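Long-range contacts in arginine decarboxylase (Campylobacter jejuni subsp. jejuni, PDB 3NZP), which probably catalyses the pyridoxal-phosphate-dependent decarboxylation of arginine to agmatine, a step in polyamine and spermidine biosynthesis: residues 69-75 / 300-304; 238-244 / 289-295; 334-340 / 438-444. Residue numbers count along the deposited sequence, not the author numbering.

Interaction 1: residues 69-75 / 300-304; sequences ARKEFGY and VFILK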
loop_
_atom_site.group_PDB
_atom_site.type_symbol
_atom_site.label_atom_id
_atom_site.label_comp_id
_atom_site.label_asym_id
_atom_site.label_seq_id
_atom_site.Cartn_x
_atom_site.Cartn_y
_atom_site.Cartn_z
ATOM N N ALA B 69 29.760 16.568 16.320
ATOM C CA ALA B 69 28.896 17.137 17.329
ATOM C C ALA B 69 29.404 16.750 18.698
ATOM O O ALA B 69 29.335 17.532 19.643
ATOM C CB ALA B 69 27.475 16.635 17.160
ATOM N N ARG B 70 29.913 15.536 18.830
ATOM C CA ARG B 70 30.405 15.118 20.127
ATOM C C ARG B 70 31.647 15.876 20.528
ATOM O O ARG B 70 31.803 16.240 21.690
ATOM C CB ARG B 70 30.672 13.622 20.145
ATOM C CG ARG B 70 29.446 12.822 20.512
ATOM C CD ARG B 70 29.860 11.455 20.954
ATOM N NE ARG B 70 30.682 10.844 19.928
ATOM C CZ ARG B 70 31.555 9.876 20.156
ATOM N NH1 ARG B 70 32.260 9.370 19.149
ATOM N NH2 ARG B 70 31.728 9.423 21.391
ATOM N N LYS B 71 32.527 16.130 19.569
ATOM C CA LYS B 71 33.762 16.849 19.865
ATOM C C LYS B 71 33.490 18.295 20.231
ATOM O O LYS B 71 34.141 18.851 21.116
ATOM C CB LYS B 71 34.715 16.780 18.666
ATOM C CG LYS B 71 35.304 15.385 18.433
ATOM C CD LYS B 71 36.133 14.921 19.641
ATOM C CE LYS B 71 36.800 13.564 19.418
ATOM N NZ LYS B 71 37.795 13.265 20.487
ATOM N N GLU B 72 32.520 18.899 19.548
ATOM C CA GLU B 72 32.168 20.287 19.803
ATOM C C GLU B 72 31.858 20.465 21.273
ATOM O O GLU B 72 32.420 21.329 21.919
ATOM C CB GLU B 72 30.958 20.707 18.973
ATOM C CG GLU B 72 30.718 22.200 18.995
ATOM C CD GLU B 72 29.381 22.599 18.396
ATOM O OE1 GLU B 72 29.114 22.236 17.229
ATOM O OE2 GLU B 72 28.595 23.282 19.089
ATOM N N PHE B 73 30.977 19.646 21.821
ATOM C CA PHE B 73 30.657 19.803 23.229
ATOM C C PHE B 73 31.450 18.850 24.105
ATOM O O PHE B 73 31.079 18.612 25.249
ATOM C CB PHE B 73 29.169 19.589 23.459
ATOM C CG PHE B 73 28.311 20.325 22.491
ATOM C CD1 PHE B 73 28.155 19.859 21.193
ATOM C CD2 PHE B 73 27.679 21.499 22.862
ATOM C CE1 PHE B 73 27.382 20.551 20.279
ATOM C CE2 PHE B 73 26.904 22.200 21.956
ATOM C CZ PHE B 73 26.755 21.723 20.661
ATOM N N GLY B 74 32.539 18.307 23.571
ATOM C CA GLY B 74 33.348 17.386 24.344
ATOM C C GLY B 74 32.528 16.343 25.071
ATOM O O GLY B 74 32.628 16.216 26.291
ATOM N N TYR B 75 31.719 15.596 24.317
ATOM C CA TYR B 75 30.851 14.543 24.870
ATOM C C TYR B 75 31.641 13.252 25.152
ATOM O O TYR B 75 32.268 12.694 24.261
ATOM C CB TYR B 75 29.701 14.259 23.890
ATOM C CG TYR B 75 28.560 13.470 24.501
ATOM C CD1 TYR B 75 28.423 12.094 24.282
ATOM C CD2 TYR B 75 27.628 14.100 25.326
ATOM C CE1 TYR B 75 27.380 11.370 24.875
ATOM C CE2 TYR B 75 26.591 13.388 25.919
ATOM C CZ TYR B 75 26.474 12.027 25.690
ATOM O OH TYR B 75 25.447 11.335 26.292
ATOM N N VAL B 300 23.512 15.653 21.430
ATOM C CA VAL B 300 24.672 15.699 22.304
ATOM C C VAL B 300 24.542 16.743 23.401
ATOM O O VAL B 300 24.953 16.519 24.536
ATOM C CB VAL B 300 25.932 15.989 21.510
ATOM C CG1 VAL B 300 27.114 16.071 22.449
ATOM C CG2 VAL B 300 26.140 14.908 20.483
ATOM N N PHE B 301 23.972 17.889 23.060
ATOM C CA PHE B 301 23.819 18.952 24.040
ATOM C C PHE B 301 22.807 18.587 25.119
ATOM O O PHE B 301 23.143 18.572 26.298
ATOM C CB PHE B 301 23.416 20.238 23.331
ATOM C CG PHE B 301 23.328 21.434 24.229
ATOM C CD1 PHE B 301 22.148 21.728 24.908
ATOM C CD2 PHE B 301 24.405 22.306 24.347
ATOM C CE1 PHE B 301 22.039 22.883 25.682
ATOM C CE2 PHE B 301 24.307 23.460 25.118
ATOM C CZ PHE B 301 23.121 23.752 25.785
ATOM N N ILE B 302 21.578 18.281 24.716
ATOM C CA ILE B 302 20.537 17.924 25.671
ATOM C C ILE B 302 21.021 16.875 26.664
ATOM O O ILE B 302 20.808 16.996 27.874
ATOM C CB ILE B 302 19.288 17.348 24.977
ATOM C CG1 ILE B 302 18.759 18.317 23.913
ATOM C CG2 ILE B 302 18.207 17.066 26.024
ATOM C CD1 ILE B 302 18.243 19.624 24.476
ATOM N N LEU B 303 21.671 15.837 26.152
ATOM C CA LEU B 303 22.149 14.774 27.025
ATOM C C LEU B 303 23.256 15.255 27.957
ATOM O O LEU B 303 23.219 14.983 29.155
ATOM C CB LEU B 303 22.621 13.575 26.202
ATOM C CG LEU B 303 21.526 12.852 25.408
ATOM C CD1 LEU B 303 22.173 11.730 24.615
ATOM C CD2 LEU B 303 20.446 12.310 26.341
ATOM N N LYS B 304 24.234 15.976 27.415
ATOM C CA LYS B 304 25.323 16.492 28.235
ATOM C C LYS B 304 24.744 17.268 29.402
ATOM O O LYS B 304 25.071 17.021 30.556
ATOM C CB LYS B 304 26.210 17.417 27.426
ATOM C CG LYS B 304 27.281 18.093 28.248
ATOM C CD LYS B 304 28.135 18.970 27.358
ATOM C CE LYS B 304 29.246 19.658 28.126
ATOM N NZ LYS B 304 30.049 20.538 27.217
#
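A helix can dock on its neighbour through the turn that ends it, as 69-75 does on 300-304. Val300 is the first residue of 300-304 to meet it: its CG2 lies 4.0 Å from Ala69 CB and 3.9 Å from Arg70 CG, and its CG1 packs 4.1 Å from Phe73 CD1 and 3.5 Å from Tyr75 CB. Phe301 follows on the more exposed side, its CD2 3.5 Å from Phe73 CE2, with the two ring planes inclined at 77°. Leu303 meets the far end of Tyr75, CB to OH at 3.6 Å; that hydroxyl is hydrogen-bonded to Pro315 O. Lys304, fully extended, then donates from NZ to Phe73 O at 2.9 Å, while its backbone N lies 3.8 Å from the edge atom Tyr75 CE2. The carbonyl it reaches sits in a Schellman motif closed by Tyr75 N to Arg70 O (2.7 Å) and Gly74 N to Lys71 O (3.0 Å), with Gly74 at positive phi. Such packing of neighbouring outer helices is characteristic of the TIM barrel.

Interaction 2: residues 238-244 / 289-295; sequences ITEIHPL and NYTLREY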
loop_
_atom_site.group_PDB
_atom_site.type_symbol
_atom_site.label_atom_id
_atom_site.label_comp_id
_atom_site.label_asym_id
_atom_site.label_seq_id
_atom_site.Cartn_x
_atom_site.Cartn_y
_atom_site.Cartn_z
ATOM N N ILE B 238 10.233 12.711 10.902
ATOM C CA ILE B 238 9.829 13.767 11.823
ATOM C C ILE B 238 10.295 15.093 11.228
ATOM O O ILE B 238 11.477 15.419 11.285
ATOM C CB ILE B 238 10.510 13.598 13.190
ATOM C CG1 ILE B 238 10.221 12.206 13.772
ATOM C CG2 ILE B 238 10.060 14.710 14.124
ATOM C CD1 ILE B 238 8.783 11.963 14.175
ATOM N N THR B 239 9.371 15.856 10.662
ATOM C CA THR B 239 9.710 17.135 10.040
ATOM C C THR B 239 10.155 18.251 10.995
ATOM O O THR B 239 10.937 19.125 10.618
ATOM C CB THR B 239 8.519 17.660 9.238
ATOM O OG1 THR B 239 7.373 17.739 10.099
ATOM C CG2 THR B 239 8.216 16.742 8.076
ATOM N N GLU B 240 9.650 18.225 12.225
ATOM C CA GLU B 240 9.987 19.244 13.223
ATOM C C GLU B 240 11.059 18.755 14.190
ATOM O O GLU B 240 11.039 17.599 14.608
ATOM C CB GLU B 240 8.738 19.619 14.027
ATOM C CG GLU B 240 7.556 20.056 13.186
ATOM C CD GLU B 240 7.868 21.312 12.398
ATOM O OE1 GLU B 240 7.642 21.309 11.165
ATOM O OE2 GLU B 240 8.342 22.299 13.009
ATOM N N ILE B 241 11.976 19.640 14.567
ATOM C CA ILE B 241 13.057 19.275 15.485
ATOM C C ILE B 241 12.646 19.375 16.952
ATOM O O ILE B 241 13.249 18.755 17.824
ATOM C CB ILE B 241 14.292 20.171 15.279
ATOM C CG1 ILE B 241 15.444 19.702 16.170
ATOM C CG2 ILE B 241 13.941 21.605 15.607
ATOM C CD1 ILE B 241 15.993 18.339 15.809
ATOM N N HIS B 242 11.609 20.151 17.223
ATOM C CA HIS B 242 11.147 20.331 18.592
ATOM C C HIS B 242 10.705 19.039 19.262
ATOM O O HIS B 242 11.147 18.706 20.363
ATOM C CB HIS B 242 9.996 21.327 18.607
ATOM C CG HIS B 242 9.415 21.554 19.964
ATOM N ND1 HIS B 242 10.089 22.227 20.962
ATOM C CD2 HIS B 242 8.225 21.186 20.494
ATOM C CE1 HIS B 242 9.336 22.266 22.047
ATOM N NE2 HIS B 242 8.200 21.642 21.789
ATOM N N PRO B 243 9.802 18.298 18.612
ATOM C CA PRO B 243 9.354 17.050 19.224
ATOM C C PRO B 243 10.523 16.136 19.630
ATOM O O PRO B 243 10.462 15.452 20.648
ATOM C CB PRO B 243 8.448 16.448 18.145
ATOM C CG PRO B 243 8.959 17.051 16.869
ATOM C CD PRO B 243 9.225 18.462 17.265
ATOM N N LEU B 244 11.593 16.137 18.846
ATOM C CA LEU B 244 12.744 15.305 19.166
ATOM C C LEU B 244 13.406 15.798 20.449
ATOM O O LEU B 244 13.780 14.999 21.292
ATOM C CB LEU B 244 13.750 15.341 18.019
ATOM C CG LEU B 244 13.108 15.021 16.664
ATOM C CD1 LEU B 244 14.032 15.423 15.531
ATOM C CD2 LEU B 244 12.767 13.534 16.591
ATOM N N ASN B 289 12.491 20.978 8.836
ATOM C CA ASN B 289 12.955 22.313 9.189
ATOM C C ASN B 289 14.264 22.294 9.931
ATOM O O ASN B 289 14.631 23.255 10.584
ATOM C CB ASN B 289 11.937 23.024 10.068
ATOM C CG ASN B 289 11.858 22.427 11.477
ATOM O OD1 ASN B 289 12.842 22.403 12.227
ATOM N ND2 ASN B 289 10.677 21.942 11.837
ATOM N N TYR B 290 14.997 21.220 9.846
ATOM C CA TYR B 290 16.274 21.208 10.632
ATOM C C TYR B 290 17.429 20.513 9.879
ATOM O O TYR B 290 17.166 19.791 8.895
ATOM C CB TYR B 290 16.100 20.539 11.998
ATOM C CG TYR B 290 15.668 19.098 11.891
ATOM C CD1 TYR B 290 16.588 18.068 11.859
ATOM C CD2 TYR B 290 14.344 18.763 11.826
ATOM C CE1 TYR B 290 16.177 16.693 11.771
ATOM C CE2 TYR B 290 13.891 17.432 11.739
ATOM C CZ TYR B 290 14.802 16.397 11.707
ATOM O OH TYR B 290 14.358 15.118 11.622
ATOM N N THR B 291 18.690 20.632 10.286
ATOM C CA THR B 291 19.791 19.939 9.555
ATOM C C THR B 291 20.300 18.720 10.332
ATOM O O THR B 291 20.004 18.565 11.514
ATOM C CB THR B 291 20.985 20.883 9.320
ATOM O OG1 THR B 291 21.696 21.074 10.547
ATOM C CG2 THR B 291 20.507 22.225 8.806
ATOM N N LEU B 292 21.072 17.861 9.678
ATOM C CA LEU B 292 21.588 16.682 10.363
ATOM C C LEU B 292 22.444 17.130 11.546
ATOM O O LEU B 292 22.299 16.620 12.661
ATOM C CB LEU B 292 22.439 15.827 9.417
ATOM C CG LEU B 292 22.557 14.334 9.751
ATOM C CD1 LEU B 292 23.752 13.759 9.011
ATOM C CD2 LEU B 292 22.727 14.117 11.240
ATOM N N ARG B 293 23.324 18.098 11.296
ATOM C CA ARG B 293 24.213 18.628 12.327
ATOM C C ARG B 293 23.409 19.180 13.501
ATOM O O ARG B 293 23.774 18.980 14.661
ATOM C CB ARG B 293 25.123 19.718 11.732
ATOM C CG ARG B 293 26.200 20.240 12.681
ATOM C CD ARG B 293 27.031 19.104 13.249
ATOM N NE ARG B 293 27.909 19.516 14.345
ATOM C CZ ARG B 293 29.140 19.997 14.200
ATOM N NH1 ARG B 293 29.835 20.337 15.276
ATOM N NH2 ARG B 293 29.681 20.132 12.993
ATOM N N GLU B 294 22.312 19.865 13.187
ATOM C CA GLU B 294 21.445 20.431 14.212
ATOM C C GLU B 294 20.885 19.297 15.069
ATOM O O GLU B 294 20.874 19.362 16.303
ATOM C CB GLU B 294 20.307 21.216 13.569
ATOM C CG GLU B 294 19.381 21.838 14.580
ATOM C CD GLU B 294 18.409 22.839 13.973
ATOM O OE1 GLU B 294 17.678 23.482 14.755
ATOM O OE2 GLU B 294 18.370 22.987 12.731
ATOM N N TYR B 295 20.426 18.246 14.401
ATOM C CA TYR B 295 19.884 17.087 15.088
ATOM C C TYR B 295 20.970 16.515 15.999
ATOM O O TYR B 295 20.735 16.264 17.182
ATOM C CB TYR B 295 19.419 16.062 14.056
ATOM C CG TYR B 295 18.954 14.750 14.629
ATOM C CD1 TYR B 295 19.807 13.655 14.679
ATOM C CD2 TYR B 295 17.668 14.603 15.120
ATOM C CE1 TYR B 295 19.386 12.445 15.205
ATOM C CE2 TYR B 295 17.235 13.401 15.650
ATOM C CZ TYR B 295 18.099 12.322 15.693
ATOM O OH TYR B 295 17.696 11.120 16.244
#
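Two hydrogen bonds, each ending on a backbone carbonyl of 238-244, fasten the two loops that lead into helices 242-260 and 292-309. Asn289 N donates to Thr239 O at 3.0 Å in a nearly straight line, and Tyr290 OH donates to Ile238 O at 2.9 Å. The same hydroxyl is hydrogen-bonded to Ala276 N, so the buried tyrosine bridges two loops. Asn289 ND2 also comes within 2.6 Å of Glu240 OE2, but the angle is too poor for a hydrogen bond.

Outward from these anchors, the Tyr290 ring becomes a platform. Ile241 CD1 stands over its face, 4.1 Å from the centroid, in a CH-pi contact, while Ile241 CB approaches Tyr290 CD2 at 3.7 Å. Leu244 CD1 touches both tyrosines, 4.0 Å from Tyr290 CZ and 3.7 Å from Tyr295 CD2 at the edge of that ring. Helix 292-309 starts here with a capping box: Glu294 N to Thr291 OG1 at 3.0 Å, reciprocated weakly by Thr291 N to Glu294 OE2 at 3.4 Å.

Ile238 also shares a backbone hydrogen bond with Gly274, a residue that binds pyridoxal phosphate, and its side chain is about 7 Å from the cofactor. The arrangement thus joins the loops after the sixth and seventh strands of the barrel, at the cofactor-binding end typical of PLP-dependent TIM-barrel decarboxylases.

Interaction 3: residues 334-340 / 438-444; sequences APVLELF and ERYLVNF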
loop_
_atom_site.group_PDB
_atom_site.type_symbol
_atom_site.label_atom_id
_atom_site.label_comp_id
_atom_site.label_asym_id
_atom_site.label_seq_id
_atom_site.Cartn_x
_atom_site.Cartn_y
_atom_site.Cartn_z
ATOM N N ALA B 334 12.363 5.053 -15.509
ATOM C CA ALA B 334 11.283 4.524 -16.340
ATOM C C ALA B 334 11.162 5.330 -17.626
ATOM O O ALA B 334 11.041 6.550 -17.590
ATOM C CB ALA B 334 9.976 4.565 -15.576
ATOM N N PRO B 335 11.207 4.657 -18.787
ATOM C CA PRO B 335 11.101 5.335 -20.083
ATOM C C PRO B 335 9.680 5.829 -20.383
ATOM O O PRO B 335 8.698 5.194 -19.999
ATOM C CB PRO B 335 11.567 4.258 -21.064
ATOM C CG PRO B 335 11.083 3.009 -20.439
ATOM C CD PRO B 335 11.426 3.209 -18.973
ATOM N N VAL B 336 9.572 6.964 -21.067
ATOM C CA VAL B 336 8.258 7.500 -21.392
ATOM C C VAL B 336 7.696 6.756 -22.591
ATOM O O VAL B 336 8.233 6.861 -23.686
ATOM C CB VAL B 336 8.304 8.988 -21.761
ATOM C CG1 VAL B 336 6.883 9.527 -21.860
ATOM C CG2 VAL B 336 9.092 9.766 -20.730
ATOM N N LEU B 337 6.613 6.009 -22.383
ATOM C CA LEU B 337 5.982 5.246 -23.455
ATOM C C LEU B 337 5.238 6.122 -24.443
ATOM O O LEU B 337 5.575 6.134 -25.620
ATOM C CB LEU B 337 5.024 4.226 -22.877
ATOM C CG LEU B 337 5.686 3.281 -21.878
ATOM C CD1 LEU B 337 4.652 2.379 -21.204
ATOM C CD2 LEU B 337 6.723 2.472 -22.619
ATOM N N GLU B 338 4.212 6.834 -23.992
ATOM C CA GLU B 338 3.473 7.711 -24.899
ATOM C C GLU B 338 3.402 9.132 -24.381
ATOM O O GLU B 338 3.731 9.405 -23.226
ATOM C CB GLU B 338 2.052 7.190 -25.143
ATOM C CG GLU B 338 1.940 6.140 -26.248
ATOM C CD GLU B 338 0.500 5.725 -26.508
ATOM O OE1 GLU B 338 -0.090 5.019 -25.651
ATOM O OE2 GLU B 338 -0.050 6.114 -27.560
ATOM N N LEU B 339 2.963 10.037 -25.248
ATOM C CA LEU B 339 2.848 11.446 -24.889
ATOM C C LEU B 339 1.447 11.975 -25.172
ATOM O O LEU B 339 1.213 12.619 -26.196
ATOM C CB LEU B 339 3.860 12.273 -25.681
ATOM C CG LEU B 339 4.846 13.167 -24.927
ATOM C CD1 LEU B 339 4.107 13.994 -23.878
ATOM C CD2 LEU B 339 5.904 12.303 -24.277
ATOM N N PHE B 340 0.513 11.707 -24.268
ATOM C CA PHE B 340 -0.856 12.179 -24.441
ATOM C C PHE B 340 -0.963 13.670 -24.183
ATOM O O PHE B 340 -0.841 14.112 -23.045
ATOM C CB PHE B 340 -1.792 11.447 -23.492
ATOM C CG PHE B 340 -1.938 9.994 -23.793
ATOM C CD1 PHE B 340 -2.868 9.225 -23.103
ATOM C CD2 PHE B 340 -1.158 9.390 -24.775
ATOM C CE1 PHE B 340 -3.023 7.880 -23.396
ATOM C CE2 PHE B 340 -1.304 8.051 -25.074
ATOM C CZ PHE B 340 -2.238 7.288 -24.383
ATOM N N GLU B 438 0.977 18.448 -21.371
ATOM C CA GLU B 438 0.975 17.052 -21.803
ATOM C C GLU B 438 1.071 16.077 -20.632
ATOM O O GLU B 438 1.617 16.398 -19.579
ATOM C CB GLU B 438 2.139 16.794 -22.764
ATOM C CG GLU B 438 2.097 17.632 -24.020
ATOM C CD GLU B 438 3.224 17.308 -24.964
ATOM O OE1 GLU B 438 4.390 17.347 -24.521
ATOM O OE2 GLU B 438 2.944 17.018 -26.147
ATOM N N ARG B 439 0.533 14.880 -20.841
ATOM C CA ARG B 439 0.543 13.821 -19.838
ATOM C C ARG B 439 1.504 12.751 -20.325
ATOM O O ARG B 439 1.225 12.086 -21.321
ATOM C CB ARG B 439 -0.852 13.225 -19.688
ATOM C CG ARG B 439 -1.816 14.115 -18.935
ATOM C CD ARG B 439 -2.946 14.660 -19.791
ATOM N NE ARG B 439 -4.244 14.359 -19.178
ATOM C CZ ARG B 439 -5.352 15.083 -19.329
ATOM N NH1 ARG B 439 -5.344 16.178 -20.081
ATOM N NH2 ARG B 439 -6.477 14.699 -18.733
ATOM N N TYR B 440 2.635 12.595 -19.631
ATOM C CA TYR B 440 3.646 11.605 -20.006
ATOM C C TYR B 440 3.369 10.248 -19.380
ATOM O O TYR B 440 3.344 10.108 -18.162
ATOM C CB TYR B 440 5.044 12.066 -19.594
ATOM C CG TYR B 440 5.510 13.349 -20.251
ATOM C CD1 TYR B 440 4.851 14.559 -20.017
ATOM C CD2 TYR B 440 6.623 13.358 -21.095
ATOM C CE1 TYR B 440 5.286 15.744 -20.604
ATOM C CE2 TYR B 440 7.069 14.536 -21.687
ATOM C CZ TYR B 440 6.395 15.724 -21.435
ATOM O OH TYR B 440 6.838 16.897 -22.005
ATOM N N LEU B 441 3.170 9.251 -20.235
ATOM C CA LEU B 441 2.898 7.891 -19.806
ATOM C C LEU B 441 4.229 7.180 -19.573
ATOM O O LEU B 441 4.961 6.907 -20.524
ATOM C CB LEU B 441 2.106 7.177 -20.892
ATOM C CG LEU B 441 1.712 5.735 -20.591
ATOM C CD1 LEU B 441 0.634 5.730 -19.524
ATOM C CD2 LEU B 441 1.220 5.058 -21.861
ATOM N N VAL B 442 4.539 6.886 -18.311
ATOM C CA VAL B 442 5.798 6.223 -17.966
ATOM C C VAL B 442 5.617 4.736 -17.739
ATOM O O VAL B 442 4.683 4.302 -17.068
ATOM C CB VAL B 442 6.432 6.805 -16.686
ATOM C CG1 VAL B 442 7.949 6.735 -16.781
ATOM C CG2 VAL B 442 5.967 8.230 -16.464
ATOM N N ASN B 443 6.545 3.965 -18.286
ATOM C CA ASN B 443 6.511 2.517 -18.177
ATOM C C ASN B 443 6.883 2.026 -16.784
ATOM O O ASN B 443 7.993 1.538 -16.567
ATOM C CB ASN B 443 7.474 1.900 -19.196
ATOM C CG ASN B 443 7.265 0.410 -19.374
ATOM O OD1 ASN B 443 8.042 -0.251 -20.064
ATOM N ND2 ASN B 443 6.207 -0.127 -18.758
ATOM N N PHE B 444 5.971 2.164 -15.836
ATOM C CA PHE B 444 6.242 1.691 -14.491
ATOM C C PHE B 444 4.933 1.703 -13.735
ATOM O O PHE B 444 3.893 2.029 -14.302
ATOM C CB PHE B 444 7.262 2.580 -13.779
ATOM C CG PHE B 444 6.679 3.837 -13.231
ATOM C CD1 PHE B 444 6.076 4.764 -14.078
ATOM C CD2 PHE B 444 6.713 4.095 -11.865
ATOM C CE1 PHE B 444 5.507 5.936 -13.575
ATOM C CE2 PHE B 444 6.149 5.263 -11.345
ATOM C CZ PHE B 444 5.544 6.188 -12.205
#
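A strand pair is best read as an account of its amides and carbonyls. At one end Asn443 N donates to Pro335 O at 3.0 Å; at the other Arg439 N donates to Phe340 O at 2.7 Å, returned weakly by Phe340 N to Arg439 O at 3.1 Å. Between them Leu441 serves two residues of its partner: Leu441 O accepts from Leu337 N at 2.6 Å, and Leu441 N donates to Glu338 O at 3.0 Å. Leu337 and Glu338 opposite one residue make a classic beta bulge in this antiparallel pair, which belongs to the mixed sheet outside the TIM barrel. Outer edges are also served: Ala334 and Val336 form backbone hydrogen bonds with Leu511 and Tyr509, Tyr440 and Val442 with Trp479.

On the face carrying Val336, Leu339, Tyr440 and Val442, Leu339 CD1 stands 3.6 Å from the centroid of the Tyr440 ring in a CH-pi contact, and Val336 CG1 lies 3.9 Å from Tyr440 CB. The Tyr440 hydroxyl is satisfied by His500 O. On the other face, Glu338 CB is 4.0 Å from Leu441 CD2; these two side chains also pack on Asn161 and Phe134, respectively, of the second subunit.

From the N terminus, helix 52-72 precedes the first barrel strand, and its end opens the longest loop, closed when interaction 1 docks it on helix 292-309, between the seventh and eighth strands. Interaction 2 is nested within that loop and ties the start of helix 242-260 to the start of the same helix 292-309; the two contacts touch through a salt bridge, Glu72 OE1 to Arg293 NH1 at 2.8 Å. Interaction 3 follows in series, its centre about 50 Å from that of interaction 1 and on the opposite side of the chain's centre. Its loop contains the helical bundle domain, whose flanking chain returns to pair within the mixed sheet.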